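Local coordinates for protein ketosynthase (Streptomyces sp. MSC090213JE08, PDB 6KXD) that probably catalyses decarboxylative condensation of malonyl-ACP with an acyl chain to give 3-oxoacyl-ACP, as the ketosynthase of a highly reducing type II polyketide synthase, at residues Glu102-Ile107 / Met158-Ala163; Val189-Cys194 / Ile237-Ser242; Tyr81-Ala86 / Thr150-Glu155; Leu95-Leu100 / Arg154-Pro159; Val106-Thr111 / Asn174-Tyr179. All blocks are in the same frame, centred on the assembly; numbering follows the deposited sequence.

Contact 1: Glu102-Ile107 / Met158-Ala163; sequences ERQAVI and MPNVEA
Ala-105 and Val-161 sit level with each other on two neighbouring parallel strands of the thiolase-fold core sheet, with axes 4.6 Å apart. The ladder alternates as a parallel pair requires: Ala-105 N donates to Asn-160 O (3.0 Å), Glu-162 N to Ala-105 O (3.0 Å), and Ile-107 N to Glu-162 O. The first two donors lie in the acceptor's carbonyl plane, whereas Ile-107 N is tilted 31° from that of Glu-162.

On the face carrying Ala-105, Ile-107 and Val-161, contact is purely apolar. Ile-107 CD1 reaches Val-161 CG1 at 3.5 Å, because CG1 of Ile-107 stands anti to the carbonyl carbon (chi1 -61°) and the chain then extends. Met-158, bent at its thioether, lays CE against Ala-105 CB. Helix 147-156 covers this face, with Ile-152 and Ala-153 touching Ile-107.

On the other face, Val-106 and Glu-162 run side by side, pointing the same way. The acidic end is buried against several partners: Tyr-179 hydrogen-bonds to OE2, and Arg-190 of the partner subunit forms a salt bridge with OE1, which probably steadies the negative charge.

Where the strands begin, one water bridges Arg-103 O and Asn-160 N, while the Arg-103 guanidinium turns elsewhere, to Glu-241. The Asn-160 amide meets the stem of Gln-104 and not its amide (planes 36° apart): Asn-160 ND2 lies 3.3 Å from Gln-104 CB. A second water donates to Glu-162 OE1 at 2.6 Å.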
# COMPACT_ATOMS: atom_id res chain seq x y z
N GLU A 102 16.77 10.67 15.32
CA GLU A 102 17.59 11.71 14.70
C GLU A 102 17.45 11.70 13.18
O GLU A 102 17.80 12.68 12.52
CB GLU A 102 19.08 11.51 15.04
CG GLU A 102 19.54 12.19 16.32
CD GLU A 102 19.03 13.60 16.51
OE1 GLU A 102 17.89 13.75 17.01
OE2 GLU A 102 19.75 14.55 16.15
N ARG A 103 16.95 10.59 12.62
CA ARG A 103 17.02 10.37 11.20
C ARG A 103 15.64 10.58 10.56
O ARG A 103 14.60 10.16 11.07
CB ARG A 103 17.60 8.99 10.91
CG ARG A 103 19.03 9.04 10.40
CD ARG A 103 19.93 7.97 10.99
NE ARG A 103 20.71 7.44 9.90
CZ ARG A 103 21.08 6.17 9.79
NH1 ARG A 103 21.29 5.45 10.87
NH2 ARG A 103 21.22 5.63 8.59
N GLN A 104 15.66 11.29 9.43
CA GLN A 104 14.52 11.29 8.54
C GLN A 104 14.52 9.90 7.89
O GLN A 104 15.53 9.43 7.42
CB GLN A 104 14.58 12.39 7.48
CG GLN A 104 13.28 12.46 6.69
CD GLN A 104 13.27 13.45 5.55
OE1 GLN A 104 14.00 14.44 5.56
NE2 GLN A 104 12.44 13.18 4.55
N ALA A 105 13.36 9.25 7.86
CA ALA A 105 13.36 7.86 7.45
C ALA A 105 12.05 7.58 6.74
O ALA A 105 11.04 8.31 6.92
CB ALA A 105 13.51 6.97 8.65
N VAL A 106 12.09 6.52 5.95
CA VAL A 106 10.91 6.00 5.39
C VAL A 106 10.64 4.68 6.12
O VAL A 106 11.54 3.88 6.30
CB VAL A 106 11.03 5.85 3.86
CG1 VAL A 106 9.97 4.93 3.29
CG2 VAL A 106 10.97 7.20 3.18
N ILE A 107 9.37 4.46 6.49
CA ILE A 107 8.90 3.19 7.02
C ILE A 107 7.76 2.75 6.11
O ILE A 107 6.77 3.41 6.04
CB ILE A 107 8.42 3.33 8.47
CG1 ILE A 107 9.53 3.79 9.40
CG2 ILE A 107 7.77 2.03 8.93
CD1 ILE A 107 9.05 4.03 10.81
N MET A 158 10.18 7.50 16.31
CA MET A 158 10.65 8.14 15.12
C MET A 158 9.55 9.02 14.56
O MET A 158 8.66 8.54 13.85
CB MET A 158 11.03 7.10 14.08
CG MET A 158 12.14 6.20 14.51
SD MET A 158 12.41 4.81 13.40
CE MET A 158 13.09 5.68 11.99
N PRO A 159 9.54 10.33 14.85
CA PRO A 159 8.48 11.20 14.36
C PRO A 159 8.72 11.64 12.91
O PRO A 159 7.75 11.95 12.20
CB PRO A 159 8.50 12.40 15.31
CG PRO A 159 9.93 12.44 15.82
CD PRO A 159 10.41 11.01 15.84
N ASN A 160 9.99 11.65 12.50
CA ASN A 160 10.43 12.22 11.24
C ASN A 160 10.45 11.12 10.18
O ASN A 160 11.47 10.80 9.62
CB ASN A 160 11.79 12.93 11.34
CG ASN A 160 12.01 13.83 10.14
OD1 ASN A 160 11.07 14.13 9.39
ND2 ASN A 160 13.26 14.25 9.92
N VAL A 161 9.26 10.54 9.96
CA VAL A 161 9.09 9.38 9.17
C VAL A 161 7.96 9.65 8.18
O VAL A 161 6.93 10.22 8.55
CB VAL A 161 8.74 8.23 10.13
CG1 VAL A 161 7.93 7.12 9.49
CG2 VAL A 161 10.03 7.73 10.76
N GLU A 162 8.17 9.17 6.95
CA GLU A 162 7.10 8.89 6.02
C GLU A 162 6.69 7.42 6.22
O GLU A 162 7.40 6.52 5.84
CB GLU A 162 7.61 9.12 4.61
CG GLU A 162 6.56 9.01 3.53
CD GLU A 162 7.20 9.10 2.16
OE1 GLU A 162 8.41 9.43 2.10
OE2 GLU A 162 6.52 8.83 1.16
N ALA A 163 5.54 7.24 6.82
CA ALA A 163 4.98 5.91 7.15
C ALA A 163 3.91 5.55 6.13
O ALA A 163 2.83 6.06 6.18
CB ALA A 163 4.40 5.91 8.53
O HOH W 1 12.47 10.37 13.28
O HOH W 2 10.18 11.05 3.10

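Contact 2: Val189-Cys194 / Ile237-Ser242; sequences VDIALC and ILVLES
Ala-192 and Leu-240 form a hydrogen-bonded pair at the middle of an antiparallel ladder, and Cys-194 with Leu-238 forms the next one. Each pair is joined by two N-H...O hydrogen bonds: Leu-240 N reaches Ala-192 O at 2.8 Å with an N-H...O angle of 170°, and Leu-238 N reaches Cys-194 O at 2.7 Å. At the far end the series closes with Ser-242 N donating to Asp-190 O.

A side-chain bond reinforces that end. Ser-242 OG, placed between the backbone N and the carbonyl carbon by chi1 of 69°, donates to Asp-190 OD2 at 3.2 Å, meeting it from above the carboxylate plane, 62° out. The same OG caps Ser-245 N, at the start of the helix that follows. Glu-241 is buried too; its carboxylate is held by Arg-249 and Arg-103.

Apolar contacts separate by face. With Ile-191 and Glu-241 go Leu-193 and Val-239, which lie side by side, pointing the same way, Leu-193 CD2 being 3.8 Å from Val-239 CG2. Helix 77-93 lies over Val-239. On the reverse face, Ala-192 CB meets Leu-240 CB at 4.1 Å and Cys-194 SG meets Leu-240 CD1, with Ile-184 of helix 172-185 against Ala-192 and Leu-240. An antiparallel strand pair sandwiched between helices on both faces is what the core sheet of the thiolase fold presents here, strand 234-242 pairing in turn, antiparallel, with strand 10-19.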
# COMPACT_ATOMS: atom_id res chain seq x y z
N VAL A 189 16.49 10.56 2.17
CA VAL A 189 16.62 9.86 3.40
C VAL A 189 17.79 8.91 3.24
O VAL A 189 18.11 8.54 2.13
CB VAL A 189 15.35 9.08 3.78
CG1 VAL A 189 14.16 10.03 3.98
CG2 VAL A 189 15.03 7.99 2.77
N ASP A 190 18.39 8.53 4.37
CA ASP A 190 19.53 7.66 4.40
C ASP A 190 19.12 6.31 4.98
O ASP A 190 19.92 5.38 5.05
CB ASP A 190 20.68 8.30 5.18
CG ASP A 190 21.49 9.26 4.34
OD1 ASP A 190 20.87 10.07 3.62
OD2 ASP A 190 22.74 9.18 4.38
N ILE A 191 17.87 6.20 5.41
CA ILE A 191 17.42 5.00 6.06
C ILE A 191 15.95 4.75 5.75
O ILE A 191 15.14 5.67 5.67
CB ILE A 191 17.66 5.05 7.58
CG1 ILE A 191 17.40 3.69 8.23
CG2 ILE A 191 16.81 6.12 8.22
CD1 ILE A 191 17.94 3.60 9.62
N ALA A 192 15.64 3.47 5.59
CA ALA A 192 14.28 3.00 5.30
C ALA A 192 14.08 1.64 6.00
O ALA A 192 14.93 0.76 5.91
CB ALA A 192 14.15 2.87 3.81
N LEU A 193 13.00 1.53 6.77
CA LEU A 193 12.53 0.29 7.32
C LEU A 193 11.40 -0.20 6.42
O LEU A 193 10.32 0.40 6.38
CB LEU A 193 12.02 0.49 8.75
CG LEU A 193 12.96 1.28 9.67
CD1 LEU A 193 12.41 1.34 11.09
CD2 LEU A 193 14.34 0.66 9.62
N CYS A 194 11.67 -1.28 5.71
CA CYS A 194 10.80 -1.73 4.68
C CYS A 194 10.46 -3.20 4.89
O CYS A 194 11.29 -3.98 5.23
CB CYS A 194 11.50 -1.63 3.35
SG CYS A 194 12.09 0.05 3.06
N ILE A 237 10.90 -7.28 8.18
CA ILE A 237 11.34 -5.90 8.09
C ILE A 237 12.81 -5.89 7.78
O ILE A 237 13.62 -6.57 8.47
CB ILE A 237 10.99 -5.10 9.35
CG1 ILE A 237 9.49 -5.10 9.62
CG2 ILE A 237 11.51 -3.68 9.22
CD1 ILE A 237 8.68 -4.28 8.61
N LEU A 238 13.16 -5.09 6.77
CA LEU A 238 14.50 -4.92 6.34
C LEU A 238 14.93 -3.49 6.64
O LEU A 238 14.18 -2.55 6.37
CB LEU A 238 14.61 -5.20 4.84
CG LEU A 238 14.30 -6.63 4.41
CD1 LEU A 238 12.80 -6.82 4.22
CD2 LEU A 238 15.03 -6.98 3.13
N VAL A 239 16.12 -3.34 7.23
CA VAL A 239 16.74 -2.02 7.31
C VAL A 239 17.56 -1.79 6.04
O VAL A 239 18.54 -2.54 5.79
CB VAL A 239 17.59 -1.85 8.59
CG1 VAL A 239 18.15 -0.44 8.67
CG2 VAL A 239 16.80 -2.21 9.84
N LEU A 240 17.16 -0.77 5.27
CA LEU A 240 17.88 -0.29 4.15
C LEU A 240 18.60 0.99 4.57
O LEU A 240 18.01 1.81 5.28
CB LEU A 240 16.94 0.05 2.98
CG LEU A 240 16.49 -1.13 2.12
CD1 LEU A 240 15.59 -2.05 2.90
CD2 LEU A 240 15.79 -0.61 0.88
N GLU A 241 19.81 1.18 4.06
CA GLU A 241 20.63 2.33 4.42
C GLU A 241 21.51 2.71 3.24
O GLU A 241 21.91 1.84 2.49
CB GLU A 241 21.56 1.98 5.58
CG GLU A 241 20.94 2.15 6.94
CD GLU A 241 21.95 2.00 8.08
OE1 GLU A 241 21.98 0.92 8.70
OE2 GLU A 241 22.71 2.98 8.34
N SER A 242 21.77 4.01 3.09
CA SER A 242 22.74 4.41 2.06
C SER A 242 24.06 3.73 2.41
O SER A 242 24.35 3.55 3.58
CB SER A 242 22.90 5.90 1.98
OG SER A 242 23.55 6.39 3.13

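Contact 3: Tyr81-Ala86 / Thr150-Glu155; sequences YAVAAA and TVIARE
Glu-155 brings the one flat group that takes part, and Val-83 meets it with a methyl: CG1 stands to one side of the carboxylate plane, 4.1 Å from CD. The same methyl is closer to the aliphatic stem, 3.4 Å from Glu-155 CG, and the two side chains cross at about a right angle. The bend at chi2 (65°) swings CD out of line with the stem. The carboxylate oxygens are satisfied beyond the two segments: OE2 by Arg-87, in a salt bridge, and by His-68 N, OE1 by His-69 N and Val-70 N. Arg-87 and the three peptide N-H groups probably stabilise the buried charge.

Here helix 77-93 packs on helix 147-156 in the N-terminal half of the thiolase fold, on the same side of the core sheet. The short axes approach to 8.9 Å and their N-to-C directions differ by 46°. Such closeness fits the small residues lining the first helix, Ala-82 and Ala-86, with Val-83 between them in the chain.

The other methyl of Val-83, CG2, touches Val-151 CG2 at 3.3 Å, tighter than usual van der Waals contact. With CG1 of Val-151 anti to the carbonyl carbon (chi1 -72°), its CG2 is left between the backbone N and the carbonyl carbon, the crowded position. Ile-152 lies on the alanines: its CG2 is 3.7 Å from Ala-86 CB, and its CD1 reaches Ala-82 CB at 4.2 Å. Ile-152 also rests on Ile-107 and Val-109 of strand 105-110 beneath.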
# COMPACT_ATOMS: atom_id res chain seq x y z
N TYR A 81 3.07 -7.97 14.58
CA TYR A 81 4.16 -8.58 13.92
C TYR A 81 5.09 -7.56 13.28
O TYR A 81 6.35 -7.72 13.30
CB TYR A 81 3.68 -9.52 12.82
CG TYR A 81 2.93 -10.75 13.27
CD1 TYR A 81 3.05 -11.26 14.55
CD2 TYR A 81 2.16 -11.46 12.37
CE1 TYR A 81 2.36 -12.40 14.93
CE2 TYR A 81 1.49 -12.62 12.74
CZ TYR A 81 1.61 -13.10 14.03
OH TYR A 81 0.96 -14.22 14.46
N ALA A 82 4.50 -6.50 12.71
CA ALA A 82 5.26 -5.52 11.99
C ALA A 82 6.25 -4.84 12.95
O ALA A 82 7.46 -4.71 12.67
CB ALA A 82 4.33 -4.51 11.40
N VAL A 83 5.68 -4.47 14.10
CA VAL A 83 6.43 -3.71 15.12
C VAL A 83 7.54 -4.62 15.68
O VAL A 83 8.69 -4.19 15.79
CB VAL A 83 5.49 -3.19 16.23
CG1 VAL A 83 6.27 -2.55 17.37
CG2 VAL A 83 4.47 -2.19 15.72
N ALA A 84 7.20 -5.88 16.01
CA ALA A 84 8.20 -6.82 16.50
C ALA A 84 9.35 -7.00 15.49
O ALA A 84 10.50 -6.91 15.86
CB ALA A 84 7.53 -8.12 16.90
N ALA A 85 9.04 -7.26 14.20
CA ALA A 85 10.05 -7.43 13.23
C ALA A 85 10.87 -6.15 13.06
O ALA A 85 12.07 -6.21 12.78
CB ALA A 85 9.45 -7.86 11.91
N ALA A 86 10.21 -4.98 13.16
CA ALA A 86 10.91 -3.74 13.03
C ALA A 86 11.93 -3.60 14.16
O ALA A 86 13.07 -3.24 13.89
CB ALA A 86 9.94 -2.59 13.06
N THR A 150 2.64 3.36 10.79
CA THR A 150 2.72 4.42 11.81
C THR A 150 3.06 3.83 13.18
O THR A 150 3.78 4.46 13.95
CB THR A 150 1.45 5.27 11.89
OG1 THR A 150 0.30 4.49 12.26
CG2 THR A 150 1.22 6.04 10.60
N VAL A 151 2.57 2.62 13.51
CA VAL A 151 2.88 2.08 14.85
C VAL A 151 4.37 1.79 15.00
O VAL A 151 4.84 1.79 16.13
CB VAL A 151 2.08 0.82 15.21
CG1 VAL A 151 0.63 1.15 15.49
CG2 VAL A 151 2.25 -0.26 14.16
N ILE A 152 5.06 1.41 13.93
CA ILE A 152 6.47 1.21 13.97
C ILE A 152 7.13 2.52 14.38
O ILE A 152 8.06 2.50 15.19
CB ILE A 152 7.05 0.72 12.65
CG1 ILE A 152 6.53 -0.68 12.34
CG2 ILE A 152 8.57 0.81 12.68
CD1 ILE A 152 6.82 -1.16 10.98
N ALA A 153 6.68 3.62 13.77
CA ALA A 153 7.30 4.90 14.08
C ALA A 153 7.07 5.19 15.56
O ALA A 153 7.96 5.72 16.28
CB ALA A 153 6.78 6.01 13.20
N ARG A 154 5.85 4.89 16.01
CA ARG A 154 5.47 5.10 17.40
C ARG A 154 6.39 4.30 18.33
O ARG A 154 6.92 4.83 19.31
CB ARG A 154 4.01 4.72 17.63
CG ARG A 154 3.04 5.74 17.08
CD ARG A 154 1.61 5.40 17.44
NE ARG A 154 1.41 5.37 18.87
CZ ARG A 154 0.37 4.77 19.46
NH1 ARG A 154 -0.58 4.25 18.70
NH2 ARG A 154 0.28 4.71 20.77
N GLU A 155 6.52 3.02 18.06
CA GLU A 155 7.32 2.13 18.91
C GLU A 155 8.81 2.52 18.92
O GLU A 155 9.48 2.47 19.97
CB GLU A 155 7.15 0.70 18.42
CG GLU A 155 7.99 -0.29 19.16
CD GLU A 155 7.66 -0.47 20.64
OE1 GLU A 155 6.59 -0.02 21.08
OE2 GLU A 155 8.51 -1.08 21.35

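Contact 4: Leu95-Leu100 / Arg154-Pro159; sequences LTEDDL and RELRMP
Met-158 sets CG anti to the carbonyl carbon (chi1 -62°), which brings that atom to 3.7 Å from Leu-100 CB. SD lies equally close to the same CB, and the bend at the third torsion of Met-158 puts CE near Leu-100 CD2, at 4.0 Å.

The contact joins the short helix 97-101 to the C-terminal end of helix 147-156, which terminates in a Schellman motif: Arg-157 takes positive phi (61°), with two bonds back into the last turn. Past this helix end the chain leads through Met-158, whose CB points toward helix 97-101, to strand 161-166. Leu-100 also touches Leu-156, CD1 to CB at 4.3 Å, and Val-90 of helix 77-93 packs against both leucines.

Glu-97 spans the helix end. Its CB and CG each touch the carbonyl oxygen of Leu-156 at 3.6 Å, and the chain extends beyond CG. Its carboxylate is bound elsewhere, by Arg-87, whose NH1 holds Glu-97 OE2 while NH2 holds Glu-155 OE2. One arginine thus bridges two acids whose OE2 atoms are 5.0 Å apart, and it probably offsets their mutual repulsion. Arg-157 takes little part through its charge: its guanidinium forms a salt bridge with Asp-262 of the partner subunit. Its stem comes near the acid all the same, with Arg-157 CG 3.8 Å from Glu-97 OE1.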
# COMPACT_ATOMS: atom_id res chain seq x y z
N LEU A 95 21.09 -0.40 15.48
CA LEU A 95 20.48 0.92 15.53
C LEU A 95 19.61 0.94 16.77
O LEU A 95 18.83 0.02 17.00
CB LEU A 95 19.60 1.16 14.29
CG LEU A 95 20.31 1.61 13.02
CD1 LEU A 95 19.37 1.63 11.83
CD2 LEU A 95 20.91 2.99 13.22
N THR A 96 19.72 1.99 17.56
CA THR A 96 18.85 2.11 18.70
C THR A 96 17.82 3.20 18.40
O THR A 96 17.92 3.90 17.38
CB THR A 96 19.67 2.35 19.97
OG1 THR A 96 18.73 2.33 21.05
CG2 THR A 96 20.45 3.64 19.91
N GLU A 97 16.83 3.34 19.29
CA GLU A 97 15.81 4.37 19.15
C GLU A 97 16.47 5.76 19.11
O GLU A 97 15.96 6.67 18.45
CB GLU A 97 14.80 4.26 20.29
CG GLU A 97 14.01 2.97 20.25
CD GLU A 97 13.15 2.78 21.48
OE1 GLU A 97 12.90 3.78 22.17
OE2 GLU A 97 12.74 1.64 21.74
N ASP A 98 17.61 5.90 19.81
CA ASP A 98 18.36 7.16 19.87
C ASP A 98 18.88 7.52 18.48
O ASP A 98 18.74 8.67 18.05
CB ASP A 98 19.49 7.09 20.89
CG ASP A 98 19.05 6.88 22.33
OD1 ASP A 98 17.92 7.30 22.67
OD2 ASP A 98 19.84 6.29 23.11
N ASP A 99 19.45 6.54 17.76
CA ASP A 99 20.02 6.72 16.40
C ASP A 99 18.91 7.02 15.37
O ASP A 99 19.14 7.65 14.34
CB ASP A 99 20.78 5.47 15.94
CG ASP A 99 21.70 4.83 16.98
OD1 ASP A 99 21.82 5.38 18.11
OD2 ASP A 99 22.28 3.78 16.66
N LEU A 100 17.70 6.51 15.66
CA LEU A 100 16.59 6.55 14.74
C LEU A 100 15.82 7.87 14.87
O LEU A 100 15.34 8.39 13.86
CB LEU A 100 15.67 5.35 15.03
CG LEU A 100 16.27 3.98 14.73
CD1 LEU A 100 15.50 2.88 15.44
CD2 LEU A 100 16.33 3.72 13.24
N ARG A 154 5.85 4.89 16.01
CA ARG A 154 5.47 5.10 17.40
C ARG A 154 6.39 4.30 18.33
O ARG A 154 6.92 4.83 19.31
CB ARG A 154 4.01 4.72 17.63
CG ARG A 154 3.04 5.74 17.08
CD ARG A 154 1.61 5.40 17.44
NE ARG A 154 1.41 5.37 18.87
CZ ARG A 154 0.37 4.77 19.46
NH1 ARG A 154 -0.58 4.25 18.70
NH2 ARG A 154 0.28 4.71 20.77
N GLU A 155 6.52 3.02 18.06
CA GLU A 155 7.32 2.13 18.91
C GLU A 155 8.81 2.52 18.92
O GLU A 155 9.48 2.47 19.97
CB GLU A 155 7.15 0.70 18.42
CG GLU A 155 7.99 -0.29 19.16
CD GLU A 155 7.66 -0.47 20.64
OE1 GLU A 155 6.59 -0.02 21.08
OE2 GLU A 155 8.51 -1.08 21.35
N LEU A 156 9.35 2.92 17.77
CA LEU A 156 10.76 3.22 17.69
C LEU A 156 11.05 4.71 17.98
O LEU A 156 12.23 5.11 17.92
CB LEU A 156 11.31 2.77 16.34
CG LEU A 156 11.16 1.27 16.11
CD1 LEU A 156 11.69 0.89 14.75
CD2 LEU A 156 11.85 0.49 17.21
N ARG A 157 10.00 5.48 18.27
CA ARG A 157 10.08 6.88 18.64
C ARG A 157 10.70 7.70 17.51
O ARG A 157 11.60 8.50 17.73
CB ARG A 157 10.88 7.00 19.95
CG ARG A 157 10.23 6.26 21.11
CD ARG A 157 8.93 6.90 21.52
NE ARG A 157 9.14 8.28 21.93
CZ ARG A 157 8.17 9.19 22.07
NH1 ARG A 157 6.91 8.85 21.86
NH2 ARG A 157 8.49 10.43 22.39
N MET A 158 10.18 7.50 16.31
CA MET A 158 10.65 8.14 15.12
C MET A 158 9.55 9.02 14.56
O MET A 158 8.66 8.54 13.85
CB MET A 158 11.03 7.10 14.08
CG MET A 158 12.14 6.20 14.51
SD MET A 158 12.41 4.81 13.40
CE MET A 158 13.09 5.68 11.99
N PRO A 159 9.54 10.33 14.85
CA PRO A 159 8.48 11.20 14.36
C PRO A 159 8.72 11.64 12.91
O PRO A 159 7.75 11.95 12.20
CB PRO A 159 8.50 12.40 15.31
CG PRO A 159 9.93 12.44 15.82
CD PRO A 159 10.41 11.01 15.84

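Contact 5: Val106-Thr111 / Asn174-Tyr179; sequences VITVGT and NYSVGY
Thr-108 on strand 105-110 and Ser-176 on helix 172-185 make the polar core of this contact. The axes of strand segment 106-110 and helix segment 174-179 approach to 7.2 Å, with 165° between their N-to-C directions. The two hydroxyls stand 3.4 Å apart, Thr-108 OG1 to Ser-176 OG, at most a weak hydrogen bond. Thr-108 OG1 is anti to its backbone N (chi1 176°), and it also hydrogen-bonds to Thr-164 O on the neighbouring strand. Ser-176 OG pairs with Ala-172 O, one turn back in its own helix. Gly-110 N lies 3.3 Å from Ser-176 OG, but the angle is too poor for a bond.

Close carbon-oxygen contacts come next. Thr-108 CG2 lies 3.2 Å from Ser-176 O, and Ser-176 CB is 3.4 Å from Thr-108 O, so each side chain rests on the other's carbonyl.

Apolar packing involves Tyr-179. Thr-108 CG2 sits at the ring's edge, near its plane, 4.2 Å from CD2. Val-106 CG1 approaches the ring obliquely, with CD2 at 3.9 Å, and the two side chains cross at about a right angle. Beyond them the phenol OH hydrogen-bonds to Glu-162 OE2, and Tyr-187 of the partner subunit meets the ring.

Because each hydroxyl also has a backbone carbonyl partner, the direct Thr-108 to Ser-176 link probably contributes little; the close approach is more likely carried by the fit of these two residues against each other's carbonyls, with Val-106 on Tyr-179.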
# COMPACT_ATOMS: atom_id res chain seq x y z
N VAL A 106 12.09 6.52 5.95
CA VAL A 106 10.91 6.00 5.39
C VAL A 106 10.64 4.68 6.12
O VAL A 106 11.54 3.88 6.30
CB VAL A 106 11.03 5.85 3.86
CG1 VAL A 106 9.97 4.93 3.29
CG2 VAL A 106 10.97 7.20 3.18
N ILE A 107 9.37 4.46 6.49
CA ILE A 107 8.90 3.19 7.02
C ILE A 107 7.76 2.75 6.11
O ILE A 107 6.77 3.41 6.04
CB ILE A 107 8.42 3.33 8.47
CG1 ILE A 107 9.53 3.79 9.40
CG2 ILE A 107 7.77 2.03 8.93
CD1 ILE A 107 9.05 4.03 10.81
N THR A 108 7.97 1.65 5.42
CA THR A 108 7.01 1.23 4.42
C THR A 108 6.83 -0.27 4.62
O THR A 108 7.80 -1.04 4.54
CB THR A 108 7.43 1.73 3.04
OG1 THR A 108 6.52 1.21 2.07
CG2 THR A 108 8.84 1.33 2.70
N VAL A 109 5.59 -0.60 5.03
CA VAL A 109 5.15 -1.90 5.36
C VAL A 109 4.10 -2.30 4.34
O VAL A 109 3.10 -1.63 4.18
CB VAL A 109 4.57 -1.99 6.78
CG1 VAL A 109 4.11 -3.41 7.05
CG2 VAL A 109 5.58 -1.55 7.82
N GLY A 110 4.32 -3.44 3.72
CA GLY A 110 3.36 -4.01 2.81
C GLY A 110 2.35 -4.84 3.56
O GLY A 110 2.66 -5.41 4.58
N THR A 111 1.13 -4.94 3.03
CA THR A 111 0.15 -5.83 3.58
C THR A 111 -0.88 -6.24 2.53
O THR A 111 -1.16 -5.48 1.60
CB THR A 111 -0.58 -5.22 4.78
OG1 THR A 111 -1.12 -6.34 5.48
CG2 THR A 111 -1.71 -4.29 4.43
N ASN A 174 8.13 -6.44 -1.61
CA ASN A 174 9.04 -6.03 -2.65
C ASN A 174 8.78 -4.58 -3.05
O ASN A 174 9.72 -3.82 -3.28
CB ASN A 174 8.91 -6.92 -3.88
CG ASN A 174 9.85 -8.11 -3.87
OD1 ASN A 174 10.65 -8.24 -2.93
ND2 ASN A 174 9.69 -9.00 -4.84
N TYR A 175 7.50 -4.21 -3.16
CA TYR A 175 7.19 -2.79 -3.43
C TYR A 175 7.82 -1.90 -2.37
O TYR A 175 8.35 -0.81 -2.67
CB TYR A 175 5.71 -2.50 -3.39
CG TYR A 175 4.97 -2.75 -4.67
CD1 TYR A 175 4.76 -4.04 -5.13
CD2 TYR A 175 4.45 -1.70 -5.39
CE1 TYR A 175 4.04 -4.26 -6.29
CE2 TYR A 175 3.72 -1.91 -6.53
CZ TYR A 175 3.51 -3.20 -6.98
OH TYR A 175 2.78 -3.35 -8.13
N SER A 176 7.71 -2.36 -1.12
CA SER A 176 8.13 -1.56 0.03
C SER A 176 9.66 -1.41 0.03
O SER A 176 10.16 -0.32 0.27
CB SER A 176 7.59 -2.17 1.31
OG SER A 176 6.17 -2.07 1.39
N VAL A 177 10.39 -2.51 -0.20
CA VAL A 177 11.82 -2.50 -0.27
C VAL A 177 12.26 -1.58 -1.42
O VAL A 177 13.16 -0.76 -1.26
CB VAL A 177 12.40 -3.93 -0.42
CG1 VAL A 177 13.88 -3.89 -0.72
CG2 VAL A 177 12.15 -4.80 0.79
N GLY A 178 11.59 -1.73 -2.56
CA GLY A 178 11.87 -0.91 -3.72
C GLY A 178 11.65 0.56 -3.44
O GLY A 178 12.47 1.41 -3.82
N TYR A 179 10.59 0.88 -2.68
CA TYR A 179 10.33 2.24 -2.32
C TYR A 179 11.42 2.77 -1.40
O TYR A 179 11.88 3.92 -1.53
CB TYR A 179 8.97 2.41 -1.66
CG TYR A 179 8.62 3.87 -1.46
CD1 TYR A 179 8.74 4.77 -2.51
CD2 TYR A 179 8.27 4.36 -0.22
CE1 TYR A 179 8.44 6.11 -2.35
CE2 TYR A 179 7.94 5.70 -0.06
CZ TYR A 179 8.03 6.58 -1.12
OH TYR A 179 7.72 7.90 -1.00

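How the contacts relate
Contacts 1, 2 and 5 share one sheet: Leu-193 N lies 2.8 Å from Val-106 O, and Leu-193 O is 2.8 Å from Thr-108 N, which joins strand 105-110 to strand 191-198, while contact 1 supplies its other flank through strand 161-166. Contacts 1 and 2 also meet through the Arg-103 NH2 to Glu-241 OE2 salt bridge (3.0 Å). Contacts 3 and 4 lie on the helical layer over one face, where Ile-152 CD1 reaches Val-109 CG2 at 3.4 Å; contact 5 lies on the other. Contact 4, centred about 18 Å from contact 5, is most remote from it. In this family helix 172-185 follows the active-site cysteine, so contact 5 probably lies nearest catalysis.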